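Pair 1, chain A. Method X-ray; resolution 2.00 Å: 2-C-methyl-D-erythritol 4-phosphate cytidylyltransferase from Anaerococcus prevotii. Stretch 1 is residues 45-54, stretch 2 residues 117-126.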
# COMPACT_ATOMS: atom_id res chain seq x y z
N ASP A 45 19.76 11.17 -12.08
CA ASP A 45 20.58 10.29 -12.90
C ASP A 45 19.72 9.54 -13.90
O ASP A 45 20.02 9.51 -15.09
CB ASP A 45 21.34 9.28 -12.04
CG ASP A 45 22.69 9.80 -11.59
OD1 ASP A 45 23.08 10.91 -12.00
OD2 ASP A 45 23.37 9.08 -10.83
N THR A 46 18.65 8.92 -13.41
CA THR A 46 17.77 8.16 -14.29
C THR A 46 17.08 9.05 -15.33
O THR A 46 17.10 8.72 -16.52
CB THR A 46 16.73 7.32 -13.52
OG1 THR A 46 17.40 6.32 -12.74
CG2 THR A 46 15.77 6.63 -14.51
N VAL A 47 16.48 10.16 -14.90
CA VAL A 47 15.73 11.01 -15.83
C VAL A 47 16.62 11.63 -16.90
O VAL A 47 16.22 11.76 -18.05
CB VAL A 47 14.96 12.14 -15.11
CG1 VAL A 47 14.20 12.97 -16.11
CG2 VAL A 47 14.00 11.57 -14.10
N SER A 48 17.85 11.99 -16.54
CA SER A 48 18.72 12.64 -17.51
C SER A 48 19.20 11.66 -18.59
O SER A 48 19.69 12.09 -19.63
CB SER A 48 19.90 13.34 -16.82
OG SER A 48 20.76 12.39 -16.22
N ARG A 49 19.03 10.36 -18.35
CA ARG A 49 19.34 9.33 -19.36
C ARG A 49 18.22 9.13 -20.39
O ARG A 49 18.41 8.44 -21.38
CB ARG A 49 19.65 7.96 -18.71
CG ARG A 49 20.89 7.92 -17.81
CD ARG A 49 21.40 6.48 -17.62
NE ARG A 49 20.30 5.52 -17.50
CZ ARG A 49 19.81 5.07 -16.34
NH1 ARG A 49 18.81 4.20 -16.34
NH2 ARG A 49 20.33 5.49 -15.19
N VAL A 50 17.05 9.74 -20.16
CA VAL A 50 15.93 9.63 -21.10
C VAL A 50 15.98 10.74 -22.15
O VAL A 50 15.56 11.87 -21.89
CB VAL A 50 14.58 9.67 -20.38
CG1 VAL A 50 13.43 9.57 -21.37
CG2 VAL A 50 14.50 8.54 -19.37
N LYS A 51 16.49 10.40 -23.33
CA LYS A 51 16.77 11.39 -24.37
C LYS A 51 15.51 11.90 -25.05
O LYS A 51 15.54 12.93 -25.73
CB LYS A 51 17.74 10.81 -25.40
CG LYS A 51 19.01 10.20 -24.81
CD LYS A 51 20.00 11.25 -24.35
CE LYS A 51 19.96 11.44 -22.85
NZ LYS A 51 21.10 12.27 -22.35
N GLU A 52 14.40 11.19 -24.87
CA GLU A 52 13.10 11.64 -25.38
C GLU A 52 12.66 12.91 -24.66
O GLU A 52 11.93 13.75 -25.22
CB GLU A 52 12.04 10.54 -25.22
CG GLU A 52 12.14 9.41 -26.27
CD GLU A 52 13.30 8.45 -26.03
OE1 GLU A 52 13.88 8.43 -24.91
OE2 GLU A 52 13.65 7.71 -26.97
N ILE A 53 13.09 13.07 -23.42
CA ILE A 53 12.75 14.27 -22.66
C ILE A 53 13.67 15.41 -23.12
O ILE A 53 14.89 15.26 -23.12
CB ILE A 53 12.93 14.01 -21.15
CG1 ILE A 53 11.87 13.00 -20.68
CG2 ILE A 53 12.86 15.30 -20.36
CD1 ILE A 53 12.14 12.41 -19.28
N ASP A 54 13.09 16.55 -23.51
CA ASP A 54 13.90 17.64 -24.09
C ASP A 54 14.44 18.62 -23.06
O ASP A 54 15.44 19.30 -23.31
CB ASP A 54 13.11 18.40 -25.16
CG ASP A 54 12.73 17.53 -26.33
OD1 ASP A 54 13.64 17.14 -27.08
OD2 ASP A 54 11.52 17.22 -26.50
N SER A 117 12.41 2.96 -13.10
CA SER A 117 13.39 2.60 -14.12
C SER A 117 13.22 3.54 -15.29
O SER A 117 12.18 4.19 -15.43
CB SER A 117 13.16 1.17 -14.61
OG SER A 117 11.88 1.10 -15.25
N GLU A 118 14.24 3.61 -16.13
CA GLU A 118 14.16 4.36 -17.38
C GLU A 118 13.01 3.85 -18.26
O GLU A 118 12.30 4.64 -18.90
CB GLU A 118 15.50 4.25 -18.09
CG GLU A 118 15.66 5.10 -19.32
CD GLU A 118 17.00 4.86 -19.98
OE1 GLU A 118 18.00 4.69 -19.24
OE2 GLU A 118 17.06 4.83 -21.24
N GLU A 119 12.81 2.54 -18.27
CA GLU A 119 11.72 1.93 -19.04
C GLU A 119 10.34 2.42 -18.62
O GLU A 119 9.43 2.54 -19.45
CB GLU A 119 11.78 0.41 -18.92
CG GLU A 119 10.85 -0.32 -19.85
CD GLU A 119 10.48 -1.71 -19.34
OE1 GLU A 119 10.38 -1.89 -18.10
OE2 GLU A 119 10.26 -2.61 -20.18
N LEU A 120 10.16 2.70 -17.33
CA LEU A 120 8.88 3.19 -16.86
C LEU A 120 8.60 4.59 -17.39
O LEU A 120 7.46 4.92 -17.74
CB LEU A 120 8.85 3.20 -15.33
CG LEU A 120 7.54 3.62 -14.69
CD1 LEU A 120 6.42 2.69 -15.13
CD2 LEU A 120 7.65 3.64 -13.15
N PHE A 121 9.64 5.42 -17.44
CA PHE A 121 9.49 6.75 -18.03
C PHE A 121 9.17 6.68 -19.52
O PHE A 121 8.33 7.44 -20.01
CB PHE A 121 10.75 7.58 -17.82
CG PHE A 121 10.96 8.01 -16.39
CD1 PHE A 121 10.29 9.11 -15.88
CD2 PHE A 121 11.82 7.30 -15.56
CE1 PHE A 121 10.48 9.51 -14.55
CE2 PHE A 121 12.01 7.69 -14.24
CZ PHE A 121 11.34 8.80 -13.74
N LEU A 122 9.85 5.80 -20.24
CA LEU A 122 9.58 5.60 -21.67
C LEU A 122 8.16 5.09 -21.90
O LEU A 122 7.47 5.54 -22.82
CB LEU A 122 10.59 4.62 -22.27
CG LEU A 122 12.04 5.10 -22.33
CD1 LEU A 122 12.97 4.03 -22.90
CD2 LEU A 122 12.14 6.38 -23.16
N LYS A 123 7.71 4.16 -21.06
CA LYS A 123 6.35 3.63 -21.20
C LYS A 123 5.32 4.71 -20.96
O LYS A 123 4.27 4.75 -21.63
CB LYS A 123 6.12 2.48 -20.22
CG LYS A 123 6.78 1.17 -20.66
CD LYS A 123 7.03 0.26 -19.45
CE LYS A 123 5.73 -0.09 -18.74
NZ LYS A 123 5.93 -0.80 -17.42
N THR A 124 5.59 5.58 -19.99
CA THR A 124 4.68 6.68 -19.69
C THR A 124 4.65 7.65 -20.87
O THR A 124 3.58 8.09 -21.29
CB THR A 124 5.13 7.41 -18.42
OG1 THR A 124 5.26 6.46 -17.37
CG2 THR A 124 4.12 8.46 -18.01
N ILE A 125 5.82 7.98 -21.41
CA ILE A 125 5.88 8.86 -22.59
C ILE A 125 5.15 8.25 -23.81
O ILE A 125 4.35 8.92 -24.48
CB ILE A 125 7.35 9.21 -22.92
CG1 ILE A 125 7.91 10.15 -21.85
CG2 ILE A 125 7.50 9.86 -24.31
CD1 ILE A 125 9.39 10.46 -22.06
N ASN A 126 5.39 6.97 -24.10
CA ASN A 126 4.74 6.33 -25.24
C ASN A 126 3.22 6.25 -25.13
O ASN A 126 2.53 6.18 -26.15
CB ASN A 126 5.35 4.96 -25.53
CG ASN A 126 6.75 5.06 -26.12
OD1 ASN A 126 7.15 6.12 -26.63
ND2 ASN A 126 7.50 3.97 -26.05
O HOH W 1 16.63 2.22 -14.92

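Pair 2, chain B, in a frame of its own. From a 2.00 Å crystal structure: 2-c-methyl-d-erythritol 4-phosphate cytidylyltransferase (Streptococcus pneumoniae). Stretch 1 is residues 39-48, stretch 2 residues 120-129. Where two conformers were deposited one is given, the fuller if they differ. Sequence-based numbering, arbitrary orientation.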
# COMPACT_ATOMS: atom_id res chain seq x y z
N GLU B 39 18.35 14.52 11.34
CA GLU B 39 19.02 15.51 10.47
C GLU B 39 18.06 16.42 9.71
O GLU B 39 18.30 17.61 9.62
CB GLU B 39 19.92 14.82 9.44
CG GLU B 39 21.34 14.59 9.91
CD GLU B 39 22.16 13.76 8.93
OE1 GLU B 39 21.68 13.53 7.79
OE2 GLU B 39 23.28 13.34 9.30
N LYS B 40 16.99 15.85 9.17
CA LYS B 40 16.00 16.61 8.42
C LYS B 40 15.29 17.65 9.27
O LYS B 40 14.76 18.62 8.72
CB LYS B 40 14.96 15.69 7.77
CG LYS B 40 15.47 14.66 6.77
CD LYS B 40 16.15 15.31 5.57
CE LYS B 40 16.37 14.29 4.49
NZ LYS B 40 17.40 13.27 4.88
N PHE B 41 15.27 17.45 10.60
CA PHE B 41 14.60 18.38 11.54
C PHE B 41 15.52 19.44 12.18
O PHE B 41 15.04 20.51 12.58
CB PHE B 41 13.88 17.62 12.65
CG PHE B 41 12.57 17.01 12.23
CD1 PHE B 41 11.38 17.71 12.40
CD2 PHE B 41 12.52 15.73 11.67
CE1 PHE B 41 10.16 17.15 12.03
CE2 PHE B 41 11.30 15.15 11.29
CZ PHE B 41 10.11 15.86 11.47
N VAL B 42 16.81 19.14 12.28
CA VAL B 42 17.80 20.06 12.87
C VAL B 42 17.98 21.39 12.14
O VAL B 42 18.34 22.39 12.76
CB VAL B 42 19.23 19.43 13.11
CG1 VAL B 42 19.15 18.14 13.92
CG2 VAL B 42 20.00 19.22 11.79
N LEU B 43 17.77 21.41 10.82
CA LEU B 43 17.95 22.66 10.09
C LEU B 43 16.79 23.61 10.22
O LEU B 43 16.95 24.82 10.02
CB LEU B 43 18.20 22.43 8.60
CG LEU B 43 19.59 22.13 8.09
CD1 LEU B 43 19.48 22.05 6.58
CD2 LEU B 43 20.58 23.20 8.52
N GLU B 44 15.62 23.06 10.53
CA GLU B 44 14.41 23.87 10.57
C GLU B 44 14.50 24.91 11.68
O GLU B 44 14.46 24.55 12.87
CB GLU B 44 13.16 22.97 10.72
CG GLU B 44 11.85 23.75 10.91
CD GLU B 44 11.65 24.83 9.88
OE1 GLU B 44 11.29 25.96 10.26
OE2 GLU B 44 11.89 24.56 8.68
N PRO B 45 14.60 26.20 11.31
CA PRO B 45 14.80 27.20 12.37
C PRO B 45 13.66 27.32 13.38
O PRO B 45 13.90 27.81 14.48
CB PRO B 45 14.99 28.51 11.60
CG PRO B 45 14.34 28.29 10.29
CD PRO B 45 14.58 26.83 9.98
N SER B 46 12.45 26.88 13.03
CA SER B 46 11.30 27.12 13.93
C SER B 46 11.09 26.02 14.98
O SER B 46 10.20 26.13 15.82
CB SER B 46 10.03 27.41 13.13
OG SER B 46 9.58 26.26 12.42
N ILE B 47 11.92 24.98 14.94
CA ILE B 47 11.84 23.86 15.89
C ILE B 47 12.66 24.16 17.14
O ILE B 47 13.86 24.44 17.05
CB ILE B 47 12.37 22.53 15.24
CG1 ILE B 47 11.52 22.12 14.02
CG2 ILE B 47 12.45 21.37 16.27
CD1 ILE B 47 10.09 21.71 14.33
N GLU B 48 12.03 24.09 18.31
CA GLU B 48 12.70 24.32 19.59
C GLU B 48 13.59 23.13 19.99
O GLU B 48 14.79 23.29 20.18
CB GLU B 48 11.66 24.63 20.67
CG GLU B 48 12.23 24.87 22.07
CD GLU B 48 13.05 26.15 22.23
OE1 GLU B 48 13.51 26.39 23.37
OE2 GLU B 48 13.25 26.92 21.26
N THR B 120 10.98 16.03 4.04
CA THR B 120 11.62 17.24 3.55
C THR B 120 11.20 18.42 4.43
O THR B 120 10.20 18.35 5.15
CB THR B 120 11.20 17.53 2.09
OG1 THR B 120 9.79 17.77 2.04
CG2 THR B 120 11.57 16.35 1.14
N LEU B 121 11.97 19.51 4.37
CA LEU B 121 11.61 20.74 5.09
C LEU B 121 10.26 21.26 4.60
O LEU B 121 9.50 21.84 5.36
CB LEU B 121 12.70 21.81 4.89
CG LEU B 121 13.99 21.58 5.70
CD1 LEU B 121 15.09 22.55 5.26
CD2 LEU B 121 13.72 21.71 7.19
N ARG B 122 9.98 21.07 3.32
CA ARG B 122 8.71 21.54 2.78
C ARG B 122 7.54 20.88 3.52
O ARG B 122 6.58 21.55 3.89
CB ARG B 122 8.64 21.26 1.28
CG ARG B 122 7.56 22.04 0.51
CD ARG B 122 6.20 21.37 0.61
NE ARG B 122 6.18 20.00 0.08
CZ ARG B 122 5.32 19.06 0.46
NH1 ARG B 122 4.39 19.32 1.38
NH2 ARG B 122 5.40 17.84 -0.07
N MET B 123 7.64 19.57 3.75
CA MET B 123 6.63 18.80 4.47
C MET B 123 6.50 19.26 5.93
O MET B 123 5.38 19.51 6.40
CB MET B 123 6.97 17.31 4.45
CG MET B 123 6.76 16.67 3.08
SD MET B 123 7.47 15.01 3.04
CE MET B 123 7.54 14.82 1.31
N ILE B 124 7.64 19.39 6.61
CA ILE B 124 7.70 19.91 7.99
C ILE B 124 7.06 21.29 8.06
O ILE B 124 6.25 21.55 8.94
CB ILE B 124 9.15 20.01 8.48
CG1 ILE B 124 9.75 18.61 8.60
CG2 ILE B 124 9.23 20.79 9.82
CD1 ILE B 124 11.26 18.58 8.52
N GLN B 125 7.45 22.17 7.14
CA GLN B 125 6.94 23.52 7.12
C GLN B 125 5.43 23.60 6.84
O GLN B 125 4.73 24.37 7.48
CB GLN B 125 7.77 24.38 6.15
CG GLN B 125 9.13 24.75 6.75
CD GLN B 125 10.07 25.41 5.76
OE1 GLN B 125 9.69 25.72 4.63
NE2 GLN B 125 11.32 25.60 6.18
N ASP B 126 4.95 22.83 5.87
CA ASP B 126 3.51 22.71 5.60
C ASP B 126 2.69 22.26 6.80
O ASP B 126 1.62 22.81 7.06
CB ASP B 126 3.24 21.76 4.43
CG ASP B 126 3.55 22.38 3.11
OD1 ASP B 126 4.05 23.53 3.10
OD2 ASP B 126 3.29 21.73 2.07
N ASN B 127 3.20 21.25 7.51
CA ASN B 127 2.60 20.75 8.74
C ASN B 127 2.47 21.81 9.80
O ASN B 127 1.41 21.95 10.42
CB ASN B 127 3.41 19.56 9.28
CG ASN B 127 2.85 18.24 8.82
OD1 ASN B 127 2.15 17.57 9.58
ND2 ASN B 127 3.11 17.88 7.57
N ILE B 128 3.54 22.56 10.00
CA ILE B 128 3.53 23.65 10.97
C ILE B 128 2.52 24.72 10.57
O ILE B 128 1.76 25.22 11.40
CB ILE B 128 4.96 24.25 11.16
CG1 ILE B 128 5.86 23.22 11.88
CG2 ILE B 128 4.89 25.57 11.93
CD1 ILE B 128 7.38 23.47 11.67
N GLN B 129 2.51 25.08 9.29
CA GLN B 129 1.63 26.15 8.82
C GLN B 129 0.14 25.76 8.93
O GLN B 129 -0.66 26.53 9.45
CB GLN B 129 1.97 26.52 7.37
CG GLN B 129 1.09 27.64 6.81
CD GLN B 129 1.22 27.79 5.30
OE1 GLN B 129 1.71 26.88 4.61
NE2 GLN B 129 0.80 28.93 4.78

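What backbone do the two pairs share? In each, the last residues of a helix lead into a type I beta turn, Val A50 to Ile A53 in pair 1 and Glu B44 to Ile B47 in pair 2, and this segment packs against the first turns of a second helix. The 14 central residues superpose with an RMSD of 0.5 Å. The nearest CA pair involves a matched position in stretch 1 but shifts by one in stretch 2: Thr A46 CA lies 6.1 Å from Glu A118 CA, and Lys B40 CA 6.6 Å from the CA of Thr B120, the N-cap residue just before the second helix, which matches Ser A117. That helix starts alike in both: Ser A117 OG accepts from Leu A120 N at 3.1 Å, and Thr B120 OG1 from Met B123 N at 3.3 Å, each a capping bond to an amide of the first turn.

How is the space between the helices filled? An aromatic ring does it in both, but from opposite stretches. In pair 1 Phe A121, on the second helix, meets small partners, its CZ lying 3.9 Å from Val A47 CG2 and its CE2 3.9 Å from Thr A46 CG2. In pair 2 the matched positions exchange bulk: Phe B41 replaces Val A47, and Ile B124 replaces Phe A121. Ile B124 CD1 sits over one face of the Phe B41 ring, 4.0 Å from its centroid, a CH-pi contact.

Where does charge enter the contact? Pair 1 places it at Arg A49 and Glu A118, whose salt bridge has Arg A49 NE and NH1 both donating to Glu A118 OE1, at 3.0 and 3.1 Å. Leu B43 and Leu B121 hold these positions in pair 2, so no such bridge can form there. Its polar link lies one position further along stretch 1 and four further along stretch 2, about one turn of helix: Glu B44 matches Val A50 and Gln B125 matches Leu A122. Gln B125 NE2 donates to Glu B44 OE2 at 2.8 Å, where pair 1 has an apolar contact, Val A50 CG1 to Leu A122 CD2 at 3.9 Å.

What happens around the turn? Both pairs finish on isoleucines: Ile A53 CG1 lies 3.8 Å from Ile A125 CD1, and Ile B47 CD1 lies 4.2 Å from Ile B128 CD1. Beside them, Glu A52 rests its CB 4.1 Å from Ile A125 CD1, while the shorter Ser B46 brings OG to 3.6 Å from Ile B128 CD1. The buried Glu B44 is also held from within its turn, since its OE1 accepts from Ser B46 OG at 2.8 Å and from Ser B46 N at 3.1 Å.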